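Local coordinates for Galactose/lactose metabolism regulatory protein GAL80 (PDB 3BTV) that represses the yeast galactose and lactose metabolic genes by binding GAL4 and blocking its transcriptional activation when no inducing sugar is present, at residues B[237-242]-B[261-266]; B[191-196]-B[244-249]; B[98-103]-B[128-133]; B[163-168]-B[397-402]. The protein carries 1 engineered substitution. All blocks are in the same frame, centred on the assembly; numbering follows the deposited sequence.

Contact 1 (B[237-242]-B[261-266])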
loop_
_atom_site.group_PDB
_atom_site.type_symbol
_atom_site.label_atom_id
_atom_site.label_comp_id
_atom_site.label_asym_id
_atom_site.label_seq_id
_atom_site.Cartn_x
_atom_site.Cartn_y
_atom_site.Cartn_z
ATOM N N PHE B 237 -4.969 4.012 13.143
ATOM C CA PHE B 237 -4.805 3.064 14.238
ATOM C C PHE B 237 -4.169 3.647 15.495
ATOM O O PHE B 237 -3.184 4.381 15.430
ATOM C CB PHE B 237 -3.918 1.900 13.791
ATOM C CG PHE B 237 -4.482 1.098 12.659
ATOM C CD1 PHE B 237 -4.436 1.572 11.353
ATOM C CD2 PHE B 237 -5.034 -0.144 12.896
ATOM C CE1 PHE B 237 -4.960 0.820 10.313
ATOM C CE2 PHE B 237 -5.549 -0.904 11.853
ATOM C CZ PHE B 237 -5.514 -0.426 10.568
ATOM N N ASN B 238 -4.718 3.283 16.646
ATOM C CA ASN B 238 -3.979 3.437 17.894
ATOM C C ASN B 238 -3.817 2.050 18.502
ATOM O O ASN B 238 -4.471 1.711 19.478
ATOM C CB ASN B 238 -4.681 4.397 18.865
ATOM C CG ASN B 238 -3.855 4.673 20.115
ATOM O OD1 ASN B 238 -2.665 4.366 20.175
ATOM N ND2 ASN B 238 -4.493 5.244 21.126
ATOM N N ASN B 239 -2.963 1.234 17.894
ATOM C CA ASN B 239 -2.701 -0.106 18.402
ATOM C C ASN B 239 -1.670 -0.065 19.522
ATOM O O ASN B 239 -1.355 -1.082 20.132
ATOM C CB ASN B 239 -2.173 -1.003 17.285
ATOM C CG ASN B 239 -3.270 -1.549 16.388
ATOM O OD1 ASN B 239 -4.462 -1.495 16.708
ATOM N ND2 ASN B 239 -2.860 -2.096 15.247
ATOM N N ILE B 240 -1.117 1.114 19.760
ATOM C CA ILE B 240 -0.091 1.299 20.784
ATOM C C ILE B 240 -0.528 2.410 21.735
ATOM O O ILE B 240 0.040 3.506 21.725
ATOM C CB ILE B 240 1.294 1.657 20.152
ATOM C CG1 ILE B 240 1.641 0.686 19.012
ATOM C CG2 ILE B 240 2.389 1.668 21.210
ATOM C CD1 ILE B 240 2.984 0.998 18.314
ATOM N N PRO B 241 -1.547 2.128 22.566
ATOM C CA PRO B 241 -2.104 3.123 23.498
ATOM C C PRO B 241 -1.119 3.513 24.596
ATOM O O PRO B 241 -1.291 4.555 25.240
ATOM C CB PRO B 241 -3.297 2.397 24.142
ATOM C CG PRO B 241 -3.416 1.090 23.495
ATOM C CD PRO B 241 -2.158 0.801 22.723
ATOM N N GLU B 242 -0.104 2.677 24.813
ATOM C CA GLU B 242 0.889 2.910 25.865
ATOM C C GLU B 242 2.295 2.712 25.319
ATOM O O GLU B 242 2.634 1.626 24.840
ATOM C CB GLU B 242 0.668 1.929 27.026
ATOM C CG GLU B 242 -0.677 2.062 27.722
ATOM C CD GLU B 242 -0.680 3.143 28.802
ATOM O OE1 GLU B 242 0.378 3.383 29.429
ATOM O OE2 GLU B 242 -1.747 3.754 29.028
ATOM N N VAL B 261 -2.657 9.799 20.160
ATOM C CA VAL B 261 -2.448 9.977 18.716
ATOM C C VAL B 261 -2.166 8.632 18.007
ATOM O O VAL B 261 -1.770 7.654 18.643
ATOM C CB VAL B 261 -1.331 11.004 18.423
ATOM C CG1 VAL B 261 -1.706 12.372 18.993
ATOM C CG2 VAL B 261 -0.014 10.529 18.997
ATOM N N PRO B 262 -2.371 8.574 16.676
ATOM C CA PRO B 262 -2.255 7.290 15.970
ATOM C C PRO B 262 -0.828 6.753 15.867
ATOM O O PRO B 262 0.138 7.517 15.875
ATOM C CB PRO B 262 -2.761 7.619 14.562
ATOM C CG PRO B 262 -3.526 8.898 14.713
ATOM C CD PRO B 262 -2.828 9.650 15.780
ATOM N N ASP B 263 -0.710 5.434 15.761
ATOM C CA ASP B 263 0.568 4.783 15.480
ATOM C C ASP B 263 0.607 4.125 14.104
ATOM O O ASP B 263 1.616 3.522 13.733
ATOM C CB ASP B 263 0.887 3.731 16.536
ATOM C CG ASP B 263 -0.338 2.987 16.987
ATOM O OD1 ASP B 263 -0.865 2.180 16.196
ATOM O OD2 ASP B 263 -0.780 3.231 18.130
ATOM N N HIS B 264 -0.485 4.205 13.353
ATOM C CA HIS B 264 -0.442 3.717 11.962
ATOM C C HIS B 264 -1.536 4.329 11.124
ATOM O O HIS B 264 -2.637 4.574 11.609
ATOM C CB HIS B 264 -0.572 2.201 11.888
ATOM C CG HIS B 264 0.100 1.599 10.694
ATOM N ND1 HIS B 264 -0.523 1.472 9.469
ATOM C CD2 HIS B 264 1.338 1.077 10.537
ATOM C CE1 HIS B 264 0.303 0.898 8.611
ATOM N NE2 HIS B 264 1.438 0.630 9.239
ATOM N N LEU B 265 -1.219 4.567 9.859
ATOM C CA LEU B 265 -2.180 5.076 8.907
ATOM C C LEU B 265 -2.123 4.215 7.654
ATOM O O LEU B 265 -1.039 3.994 7.078
ATOM C CB LEU B 265 -1.875 6.540 8.545
ATOM C CG LEU B 265 -2.669 7.090 7.340
ATOM C CD1 LEU B 265 -4.146 7.250 7.664
ATOM C CD2 LEU B 265 -2.102 8.403 6.823
ATOM N N LEU B 266 -3.282 3.721 7.239
ATOM C CA LEU B 266 -3.428 3.094 5.921
ATOM C C LEU B 266 -4.243 4.058 5.113
ATOM O O LEU B 266 -5.292 4.514 5.560
ATOM C CB LEU B 266 -4.171 1.757 5.987
ATOM C CG LEU B 266 -3.558 0.624 6.812
ATOM C CD1 LEU B 266 -4.514 -0.560 6.873
ATOM C CD2 LEU B 266 -2.212 0.193 6.244
#
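Two flat side chains meet where Phe237 pairs with His264: the imidazole turns its edge toward the face of the phenyl ring in an offset edge-to-face pair, planes at 88° and centroids 5.9 Å apart. The carbonyl O of His264 lies in the plane of the Phe237 ring at its edge, and Leu266 approaches obliquely, its CD1 3.7 Å from CE1 of Phe237. The third flat group, the Asp263 carboxylate, is engaged through both oxygens. Its chi1 of 37° puts CG in the crowded position between backbone N and carbonyl carbon, turning the group toward the loop. There OD1 uses its syn lone pair for Asn239 N at 2.9 Å, whereas Ile240 N meets OD2 at 2.7 Å from above the carboxylate plane. Asp263 OD2 and Asn238 OD1, two acceptors only 3.0 Å apart, are probably made compatible by the ammonium of Lys259, which forms a salt bridge to the former and a hydrogen bond to the latter. In the backbone, Phe237 N donates to His264 O at 2.8 Å, and Phe237 O takes Asp263 N at 2.7 Å nearly along its C=O axis, besides a weak bond from His264 N. Asp263 and His264 thus both face Phe237, a classic beta bulge. The bulge marks the point where antiparallel strands 229-237 and 264-271 part and the loop turns off toward strand 242-246. Helix 405-424 packs against Pro262 and Leu265, while Phe237, His264 and Leu266 reach strand residues of the second subunit.

Contact 2 (B[191-196]-B[244-249])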
loop_
_atom_site.group_PDB
_atom_site.type_symbol
_atom_site.label_atom_id
_atom_site.label_comp_id
_atom_site.label_asym_id
_atom_site.label_seq_id
_atom_site.Cartn_x
_atom_site.Cartn_y
_atom_site.Cartn_z
ATOM N N GLU B 191 7.851 3.102 21.754
ATOM C CA GLU B 191 8.687 3.787 22.729
ATOM C C GLU B 191 8.660 5.301 22.592
ATOM O O GLU B 191 8.472 5.844 21.500
ATOM C CB GLU B 191 10.134 3.298 22.636
ATOM C CG GLU B 191 10.351 1.854 23.055
ATOM C CD GLU B 191 11.707 1.333 22.612
ATOM O OE1 GLU B 191 12.398 2.043 21.851
ATOM O OE2 GLU B 191 12.086 0.217 23.017
ATOM N N ARG B 192 8.858 5.971 23.723
ATOM C CA ARG B 192 8.981 7.417 23.758
ATOM C C ARG B 192 10.124 7.785 24.679
ATOM O O ARG B 192 10.242 7.229 25.764
ATOM C CB ARG B 192 7.699 8.056 24.279
ATOM C CG ARG B 192 7.744 9.576 24.304
ATOM C CD ARG B 192 6.563 10.131 25.062
ATOM N NE ARG B 192 5.317 9.474 24.678
ATOM C CZ ARG B 192 4.195 9.542 25.388
ATOM N NH1 ARG B 192 4.170 10.235 26.516
ATOM N NH2 ARG B 192 3.102 8.916 24.978
ATOM N N PRO B 193 10.981 8.715 24.240
ATOM C CA PRO B 193 12.028 9.275 25.105
ATOM C C PRO B 193 11.431 10.043 26.284
ATOM O O PRO B 193 10.574 10.903 26.083
ATOM C CB PRO B 193 12.775 10.232 24.172
ATOM C CG PRO B 193 12.524 9.688 22.795
ATOM C CD PRO B 193 11.123 9.148 22.840
ATOM N N VAL B 194 11.877 9.730 27.497
ATOM C CA VAL B 194 11.386 10.406 28.693
ATOM C C VAL B 194 11.438 11.924 28.532
ATOM O O VAL B 194 10.572 12.641 29.031
ATOM C CB VAL B 194 12.196 9.997 29.935
ATOM C CG1 VAL B 194 13.676 10.286 29.721
ATOM C CG2 VAL B 194 11.673 10.709 31.171
ATOM N N LYS B 195 12.454 12.397 27.816
ATOM C CA LYS B 195 12.671 13.824 27.603
ATOM C C LYS B 195 11.631 14.454 26.670
ATOM O O LYS B 195 11.605 15.672 26.497
ATOM C CB LYS B 195 14.083 14.046 27.044
ATOM C CG LYS B 195 14.461 15.500 26.770
ATOM C CD LYS B 195 15.723 15.580 25.913
ATOM C CE LYS B 195 16.078 17.016 25.550
ATOM N NZ LYS B 195 16.575 17.786 26.722
ATOM N N SER B 196 10.772 13.630 26.077
ATOM C CA SER B 196 9.831 14.113 25.063
ATOM C C SER B 196 8.544 14.725 25.614
ATOM O O SER B 196 7.904 14.161 26.507
ATOM C CB SER B 196 9.493 13.012 24.055
ATOM O OG SER B 196 10.355 13.071 22.933
ATOM N N GLU B 244 6.584 2.871 25.743
ATOM C CA GLU B 244 7.652 2.677 26.718
ATOM C C GLU B 244 8.598 3.853 26.669
ATOM O O GLU B 244 9.116 4.199 25.606
ATOM C CB GLU B 244 8.435 1.410 26.387
ATOM C CG GLU B 244 7.617 0.136 26.487
ATOM C CD GLU B 244 7.527 -0.372 27.918
ATOM O OE1 GLU B 244 8.137 0.253 28.812
ATOM O OE2 GLU B 244 6.850 -1.402 28.145
ATOM N N LEU B 245 8.821 4.474 27.822
ATOM C CA LEU B 245 9.798 5.549 27.924
ATOM C C LEU B 245 11.213 5.009 27.681
ATOM O O LEU B 245 11.563 3.935 28.169
ATOM C CB LEU B 245 9.703 6.215 29.301
ATOM C CG LEU B 245 8.495 7.125 29.542
ATOM C CD1 LEU B 245 8.462 7.616 30.982
ATOM C CD2 LEU B 245 8.540 8.309 28.581
ATOM N N ILE B 246 12.018 5.745 26.918
ATOM C CA ILE B 246 13.422 5.386 26.711
ATOM C C ILE B 246 14.362 6.554 27.061
ATOM O O ILE B 246 13.948 7.721 27.064
ATOM C CB ILE B 246 13.700 4.927 25.254
ATOM C CG1 ILE B 246 13.187 5.965 24.251
ATOM C CG2 ILE B 246 13.067 3.578 24.989
ATOM C CD1 ILE B 246 13.790 5.834 22.856
ATOM N N ASP B 247 15.623 6.235 27.357
ATOM C CA ASP B 247 16.628 7.258 27.641
ATOM C C ASP B 247 17.380 7.655 26.375
ATOM O O ASP B 247 17.103 7.141 25.280
ATOM C CB ASP B 247 17.613 6.783 28.713
ATOM C CG ASP B 247 18.489 5.631 28.243
ATOM O OD1 ASP B 247 18.393 5.234 27.059
ATOM O OD2 ASP B 247 19.277 5.119 29.065
ATOM N N GLU B 248 18.336 8.566 26.536
ATOM C CA GLU B 248 19.099 9.105 25.415
ATOM C C GLU B 248 19.881 8.008 24.692
ATOM O O GLU B 248 20.139 8.098 23.486
ATOM C CB GLU B 248 20.052 10.187 25.918
ATOM C CG GLU B 248 19.410 11.131 26.916
ATOM C CD GLU B 248 20.368 11.558 28.006
ATOM O OE1 GLU B 248 21.561 11.206 27.920
ATOM O OE2 GLU B 248 19.925 12.240 28.952
ATOM N N ARG B 249 20.244 6.968 25.435
ATOM C CA ARG B 249 21.052 5.886 24.889
ATOM C C ARG B 249 20.198 4.904 24.094
ATOM O O ARG B 249 20.720 4.095 23.329
ATOM C CB ARG B 249 21.787 5.168 26.018
ATOM C CG ARG B 249 22.126 6.085 27.180
ATOM C CD ARG B 249 23.194 5.495 28.082
ATOM N NE ARG B 249 24.519 5.559 27.472
ATOM C CZ ARG B 249 25.657 5.387 28.138
ATOM N NH1 ARG B 249 25.637 5.143 29.443
ATOM N NH2 ARG B 249 26.818 5.459 27.501
#
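Glu191 opens strand 191-193 with CG beside its own backbone N (chi1 -67°) and the rest of the chain extended, so that the side chain crosses Ile246 at about a right angle. Its CD comes within 3.5 Å of Ile246 CG2, and its CG lies 3.9 Å from CB of Glu244, its register partner. Arg192 supplies the central backbone bonds of the parallel pairing. Its N donates to Glu244 O at 2.6 Å, from 38° above the carbonyl plane, and its O receives Ile246 N, although the position of that oxygen is less certain. These two bonds flank Leu245, as parallel strands require. The Arg192 side chain, CG anti to the backbone N, leaves on the face of Leu245 and ends on Gln243, Pro258 O and the ring of Tyr201. Pro193 has no N-H to give, and its ring lies alongside Ile246, pointing the same way, with CD 4.0 Å from CG1. Val194 N resumes the pairing, reaching Ile246 O at 2.9 Å in the carbonyl plane, while Leu245 CD2 packs 3.5 Å from Val194 CA. A type I turn from Pro193 to Ser196, closed by Ser196 N on Pro193 O, then ends the strand. The pairing is therefore carried by backbone bonds and aliphatic packing. Glu191 and Glu244 share a face with Pro193 and Ile246, but each carboxylate diverges to its own arginine, Glu191 to Arg252 and Glu244 to Arg256, so the two acids are probably neutralised separately.

Contact 3 (B[98-103]-B[128-133])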
loop_
_atom_site.group_PDB
_atom_site.type_symbol
_atom_site.label_atom_id
_atom_site.label_comp_id
_atom_site.label_asym_id
_atom_site.label_seq_id
_atom_site.Cartn_x
_atom_site.Cartn_y
_atom_site.Cartn_z
ATOM N N GLN B 98 4.225 26.363 18.896
ATOM C CA GLN B 98 3.523 25.087 18.798
ATOM C C GLN B 98 2.138 25.274 18.179
ATOM O O GLN B 98 1.448 26.257 18.461
ATOM C CB GLN B 98 3.398 24.443 20.176
ATOM C CG GLN B 98 2.669 25.307 21.179
ATOM C CD GLN B 98 2.379 24.568 22.466
ATOM O OE1 GLN B 98 1.599 25.033 23.299
ATOM N NE2 GLN B 98 3.004 23.406 22.636
ATOM N N VAL B 99 1.736 24.331 17.335
ATOM C CA VAL B 99 0.450 24.412 16.650
ATOM C C VAL B 99 -0.687 24.680 17.638
ATOM O O VAL B 99 -1.580 25.475 17.361
ATOM C CB VAL B 99 0.171 23.138 15.832
ATOM C CG1 VAL B 99 -1.179 23.226 15.144
ATOM C CG2 VAL B 99 1.285 22.914 14.806
ATOM N N ALA B 100 -0.644 24.044 18.802
ATOM C CA ALA B 100 -1.708 24.224 19.793
ATOM C C ALA B 100 -1.909 25.680 20.227
ATOM O O ALA B 100 -2.948 26.019 20.789
ATOM C CB ALA B 100 -1.470 23.332 21.013
ATOM N N SER B 101 -0.917 26.533 19.965
ATOM C CA SER B 101 -0.987 27.944 20.344
ATOM C C SER B 101 -1.313 28.868 19.172
ATOM O O SER B 101 -1.501 30.072 19.368
ATOM C CB SER B 101 0.335 28.396 20.975
ATOM O OG SER B 101 0.616 27.658 22.150
ATOM N N HIS B 102 -1.366 28.308 17.965
ATOM C CA HIS B 102 -1.587 29.094 16.747
ATOM C C HIS B 102 -2.854 29.937 16.803
ATOM O O HIS B 102 -2.817 31.144 16.582
ATOM C CB HIS B 102 -1.644 28.180 15.520
ATOM C CG HIS B 102 -0.299 27.763 15.007
ATOM N ND1 HIS B 102 -0.138 27.016 13.858
ATOM C CD2 HIS B 102 0.949 28.001 15.476
ATOM C CE1 HIS B 102 1.149 26.799 13.651
ATOM N NE2 HIS B 102 1.831 27.387 14.619
ATOM N N TYR B 103 -3.977 29.291 17.084
ATOM C CA TYR B 103 -5.266 29.971 17.101
ATOM C C TYR B 103 -5.295 31.087 18.136
ATOM O O TYR B 103 -5.646 32.228 17.820
ATOM C CB TYR B 103 -6.383 28.960 17.361
ATOM C CG TYR B 103 -7.784 29.510 17.253
ATOM C CD1 TYR B 103 -8.379 29.723 16.013
ATOM C CD2 TYR B 103 -8.528 29.785 18.394
ATOM C CE1 TYR B 103 -9.675 30.214 15.917
ATOM C CE2 TYR B 103 -9.817 30.274 18.308
ATOM C CZ TYR B 103 -10.386 30.488 17.068
ATOM O OH TYR B 103 -11.668 30.975 16.982
ATOM N N LEU B 128 -1.452 24.451 10.310
ATOM C CA LEU B 128 -2.026 25.768 10.529
ATOM C C LEU B 128 -2.737 25.825 11.882
ATOM O O LEU B 128 -2.563 26.771 12.643
ATOM C CB LEU B 128 -2.997 26.135 9.400
ATOM C CG LEU B 128 -3.668 27.506 9.563
ATOM C CD1 LEU B 128 -2.626 28.606 9.812
ATOM C CD2 LEU B 128 -4.525 27.838 8.347
ATOM N N ALA B 129 -3.517 24.794 12.186
ATOM C CA ALA B 129 -4.254 24.761 13.445
ATOM C C ALA B 129 -4.512 23.330 13.910
ATOM O O ALA B 129 -4.042 22.369 13.292
ATOM C CB ALA B 129 -5.560 25.517 13.311
ATOM N N CYS B 130 -5.245 23.198 15.011
ATOM C CA CYS B 130 -5.543 21.888 15.604
ATOM C C CYS B 130 -6.783 21.216 15.039
ATOM O O CYS B 130 -7.051 20.053 15.338
ATOM C CB CYS B 130 -5.718 22.036 17.117
ATOM S SG CYS B 130 -4.213 22.576 17.925
ATOM N N SER B 131 -7.553 21.954 14.246
ATOM C CA SER B 131 -8.764 21.412 13.634
ATOM C C SER B 131 -9.102 22.201 12.383
ATOM O O SER B 131 -8.642 23.332 12.211
ATOM C CB SER B 131 -9.936 21.495 14.607
ATOM O OG SER B 131 -10.280 22.857 14.855
ATOM N N LEU B 132 -9.903 21.599 11.510
ATOM C CA LEU B 132 -10.350 22.272 10.298
ATOM C C LEU B 132 -11.126 23.538 10.691
ATOM O O LEU B 132 -10.935 24.619 10.120
ATOM C CB LEU B 132 -11.208 21.316 9.456
ATOM C CG LEU B 132 -11.832 21.888 8.183
ATOM C CD1 LEU B 132 -10.766 22.512 7.307
ATOM C CD2 LEU B 132 -12.603 20.835 7.431
ATOM N N ASP B 133 -11.980 23.410 11.698
ATOM C CA ASP B 133 -12.723 24.562 12.214
ATOM C C ASP B 133 -11.808 25.740 12.535
ATOM O O ASP B 133 -12.022 26.851 12.047
ATOM C CB ASP B 133 -13.529 24.178 13.454
ATOM C CG ASP B 133 -14.806 23.440 13.109
ATOM O OD1 ASP B 133 -15.242 23.516 11.940
ATOM O OD2 ASP B 133 -15.377 22.786 14.006
#
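The His102 imidazole stands on edge to the other segment, with CG beside its backbone N (chi1 -80°). ND1 donates to Leu128 O at 2.7 Å, and this oxygen lies close to the ring plane. Seen from the carbonyl, however, the donor sits 56° above the C=O plane, off any lone pair. One ring face rests on its own segment, where Val99 CA lies 3.7 Å above the plane over the ring centre. NE2 makes a weak hydrogen bond to Ile97 O; this second acceptor could favour protonation, which the nearby start of helix 102-112 would probably oppose. An alanine here would remove the imidazole and probably loosen the tie between the two turns. Both segments belong to the NAD-binding Rossmann fold: 98-103 follows strand 92-95 and starts helix 102-112, while 128-133 follows the adjacent parallel strand 121-125 and precedes helix 132-143. They are thus neighbouring turns at the C-terminal edge of the sheet, the edge along which relatives hold the dinucleotide. Next to the histidine, Val99 has CG1 anti to its backbone N, which brings that methyl 3.5 Å from Ala129 O. Cys130 approaches from the neighbouring turn with SG beside its own N, laying the sulfur 3.5 Å from Ala100 CA and 4.2 Å from Val99 CG1. Just beyond, Ser131 N-caps helix 132-143 through OG to the N of Gln134.

Contact 4 (B[163-168]-B[397-402]); sequences RAKELI and FDFEGF
Lys165 leaves its helix with CG anti to the backbone N (chi1 -175°) and stays extended as far as CE, where a bend at chi4 of 58° turns the ammonium onto the opposing loop. Phe399, its CG beside the backbone N, reaches back tip to tip and offers a ring face to this chain. CE of Lys165 sits 3.8 Å from the ring centroid and almost on the normal, a CH-pi contact, and CD is 3.6 Å from CE2 of Phe399. NZ continues along the normal at 4.9 Å from the same centroid, 11° off it, so the geometry is also cation-pi. The ammonium then donates to Phe397 O at 2.7 Å, lying in the carbonyl plane on a lone pair. Tyr223 supplies a further carbonyl acceptor and a second cation-pi partner, so two carbonyl oxygens hold the buried ammonium, and the two rings probably add a weaker electrostatic contribution. A methionine in place of Lys165 would lose the charge and the bonds to both carbonyls and would probably leave the loop less firmly held. Glu166 adds its CG, 3.5 Å from CE2 of Phe399, in an oblique approach. The contact joins helix 159-169 to the loop between helices 363-380 and 405-424. Helix 209-225 contributes Tyr223, whose hydroxyl also bonds Asp398 O, and further along the loop Phe402 packs on helix 363-380 and strand 148-152.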
loop_
_atom_site.group_PDB
_atom_site.type_symbol
_atom_site.label_atom_id
_atom_site.label_comp_id
_atom_site.label_asym_id
_atom_site.label_seq_id
_atom_site.Cartn_x
_atom_site.Cartn_y
_atom_site.Cartn_z
ATOM N N ARG B 163 12.676 18.796 -8.978
ATOM C CA ARG B 163 13.190 17.991 -10.095
ATOM C C ARG B 163 12.161 16.925 -10.502
ATOM O O ARG B 163 11.866 16.752 -11.683
ATOM C CB ARG B 163 14.527 17.327 -9.739
ATOM C CG ARG B 163 15.748 18.246 -9.865
ATOM C CD ARG B 163 16.430 18.129 -11.235
ATOM N NE ARG B 163 17.719 18.829 -11.282
ATOM C CZ ARG B 163 18.632 18.680 -12.242
ATOM N NH1 ARG B 163 18.416 17.845 -13.251
ATOM N NH2 ARG B 163 19.771 19.362 -12.192
ATOM N N ALA B 164 11.596 16.222 -9.528
ATOM C CA ALA B 164 10.570 15.218 -9.850
ATOM C C ALA B 164 9.363 15.852 -10.565
ATOM O O ALA B 164 8.863 15.327 -11.588
ATOM C CB ALA B 164 10.135 14.485 -8.605
ATOM N N LYS B 165 8.900 16.981 -10.029
ATOM C CA LYS B 165 7.765 17.698 -10.609
ATOM C C LYS B 165 8.066 18.079 -12.062
ATOM O O LYS B 165 7.210 17.953 -12.938
ATOM C CB LYS B 165 7.465 18.967 -9.814
ATOM C CG LYS B 165 6.198 19.737 -10.281
ATOM C CD LYS B 165 5.890 20.882 -9.301
ATOM C CE LYS B 165 4.812 21.836 -9.808
ATOM N NZ LYS B 165 3.523 21.176 -10.096
ATOM N N GLU B 166 9.288 18.560 -12.299
ATOM C CA GLU B 166 9.697 18.985 -13.636
ATOM C C GLU B 166 9.659 17.803 -14.589
ATOM O O GLU B 166 9.083 17.898 -15.669
ATOM C CB GLU B 166 11.098 19.612 -13.622
ATOM C CG GLU B 166 11.139 20.981 -12.954
ATOM C CD GLU B 166 12.552 21.524 -12.770
ATOM O OE1 GLU B 166 13.520 20.827 -13.145
ATOM O OE2 GLU B 166 12.690 22.649 -12.240
ATOM N N LEU B 167 10.254 16.683 -14.172
ATOM C CA LEU B 167 10.284 15.488 -15.009
ATOM C C LEU B 167 8.871 15.013 -15.347
ATOM O O LEU B 167 8.541 14.711 -16.499
ATOM C CB LEU B 167 11.106 14.392 -14.332
ATOM C CG LEU B 167 12.603 14.753 -14.315
ATOM C CD1 LEU B 167 13.410 13.905 -13.346
ATOM C CD2 LEU B 167 13.214 14.696 -15.738
ATOM N N ILE B 168 8.030 14.946 -14.333
ATOM C CA ILE B 168 6.663 14.523 -14.546
ATOM C C ILE B 168 5.928 15.464 -15.488
ATOM O O ILE B 168 5.300 15.011 -16.439
ATOM C CB ILE B 168 5.905 14.420 -13.233
ATOM C CG1 ILE B 168 6.513 13.292 -12.397
ATOM C CG2 ILE B 168 4.417 14.190 -13.494
ATOM C CD1 ILE B 168 6.031 13.282 -10.949
ATOM N N PHE B 397 -0.628 24.197 -8.015
ATOM C CA PHE B 397 0.384 23.345 -8.602
ATOM C C PHE B 397 1.466 24.139 -9.334
ATOM O O PHE B 397 2.279 23.566 -10.054
ATOM C CB PHE B 397 -0.258 22.357 -9.559
ATOM C CG PHE B 397 -1.348 21.550 -8.936
ATOM C CD1 PHE B 397 -1.195 21.030 -7.662
ATOM C CD2 PHE B 397 -2.523 21.304 -9.624
ATOM C CE1 PHE B 397 -2.196 20.282 -7.081
ATOM C CE2 PHE B 397 -3.531 20.549 -9.050
ATOM C CZ PHE B 397 -3.368 20.040 -7.782
ATOM N N ASP B 398 1.466 25.454 -9.157
ATOM C CA ASP B 398 2.454 26.301 -9.818
ATOM C C ASP B 398 3.857 26.076 -9.285
ATOM O O ASP B 398 4.044 25.917 -8.081
ATOM C CB ASP B 398 2.115 27.774 -9.618
ATOM C CG ASP B 398 0.970 28.233 -10.489
ATOM O OD1 ASP B 398 0.683 27.554 -11.498
ATOM O OD2 ASP B 398 0.361 29.277 -10.157
ATOM N N PHE B 399 4.841 26.093 -10.181
ATOM C CA PHE B 399 6.246 26.084 -9.777
ATOM C C PHE B 399 6.544 27.378 -9.023
ATOM O O PHE B 399 7.333 27.398 -8.078
ATOM C CB PHE B 399 7.176 25.995 -10.999
ATOM C CG PHE B 399 7.310 24.614 -11.577
ATOM C CD1 PHE B 399 6.633 24.265 -12.738
ATOM C CD2 PHE B 399 8.137 23.677 -10.984
ATOM C CE1 PHE B 399 6.754 23.001 -13.282
ATOM C CE2 PHE B 399 8.263 22.403 -11.522
ATOM C CZ PHE B 399 7.573 22.067 -12.670
ATOM N N GLU B 400 5.872 28.444 -9.457
ATOM C CA GLU B 400 6.075 29.810 -8.973
ATOM C C GLU B 400 5.510 30.072 -7.598
ATOM O O GLU B 400 4.566 29.417 -7.158
ATOM C CB GLU B 400 5.399 30.802 -9.925
ATOM C CG GLU B 400 6.213 31.146 -11.141
ATOM C CD GLU B 400 6.986 29.957 -11.653
ATOM O OE1 GLU B 400 8.229 30.054 -11.725
ATOM O OE2 GLU B 400 6.354 28.921 -11.960
ATOM N N GLY B 401 6.072 31.080 -6.945
ATOM C CA GLY B 401 5.535 31.575 -5.699
ATOM C C GLY B 401 5.876 30.659 -4.552
ATOM O O GLY B 401 6.993 30.162 -4.437
ATOM N N PHE B 402 4.886 30.417 -3.714
ATOM C CA PHE B 402 5.074 29.677 -2.484
ATOM C C PHE B 402 3.678 29.383 -1.969
ATOM O O PHE B 402 2.736 30.115 -2.293
ATOM C CB PHE B 402 5.823 30.545 -1.477
ATOM C CG PHE B 402 5.284 31.944 -1.375
ATOM C CD1 PHE B 402 5.903 32.989 -2.042
ATOM C CD2 PHE B 402 4.143 32.213 -0.629
ATOM C CE1 PHE B 402 5.401 34.276 -1.952
ATOM C CE2 PHE B 402 3.642 33.498 -0.536
ATOM C CZ PHE B 402 4.274 34.528 -1.196
#

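Overall arrangement
Contacts 1 and 3 are buried, contacts 2 and 4 lie nearer the surface. Contacts 1 and 2 share a chain path, since strand 242-246 follows the loop of contact 1; their segments alternate in sequence, with centres about 18 Å apart. Both rest on backbone pairing, antiparallel with a bulge in the first and parallel in the second, but contact 1 adds a carboxylate on backbone amides and borders the second subunit. Contact 3 belongs to the Rossmann fold and joins turns by a histidine-carbonyl bond. Contact 4, about 39 Å from contact 2 between centres, spans the longest sequence separation and depends on a lysine and a phenylalanine ring.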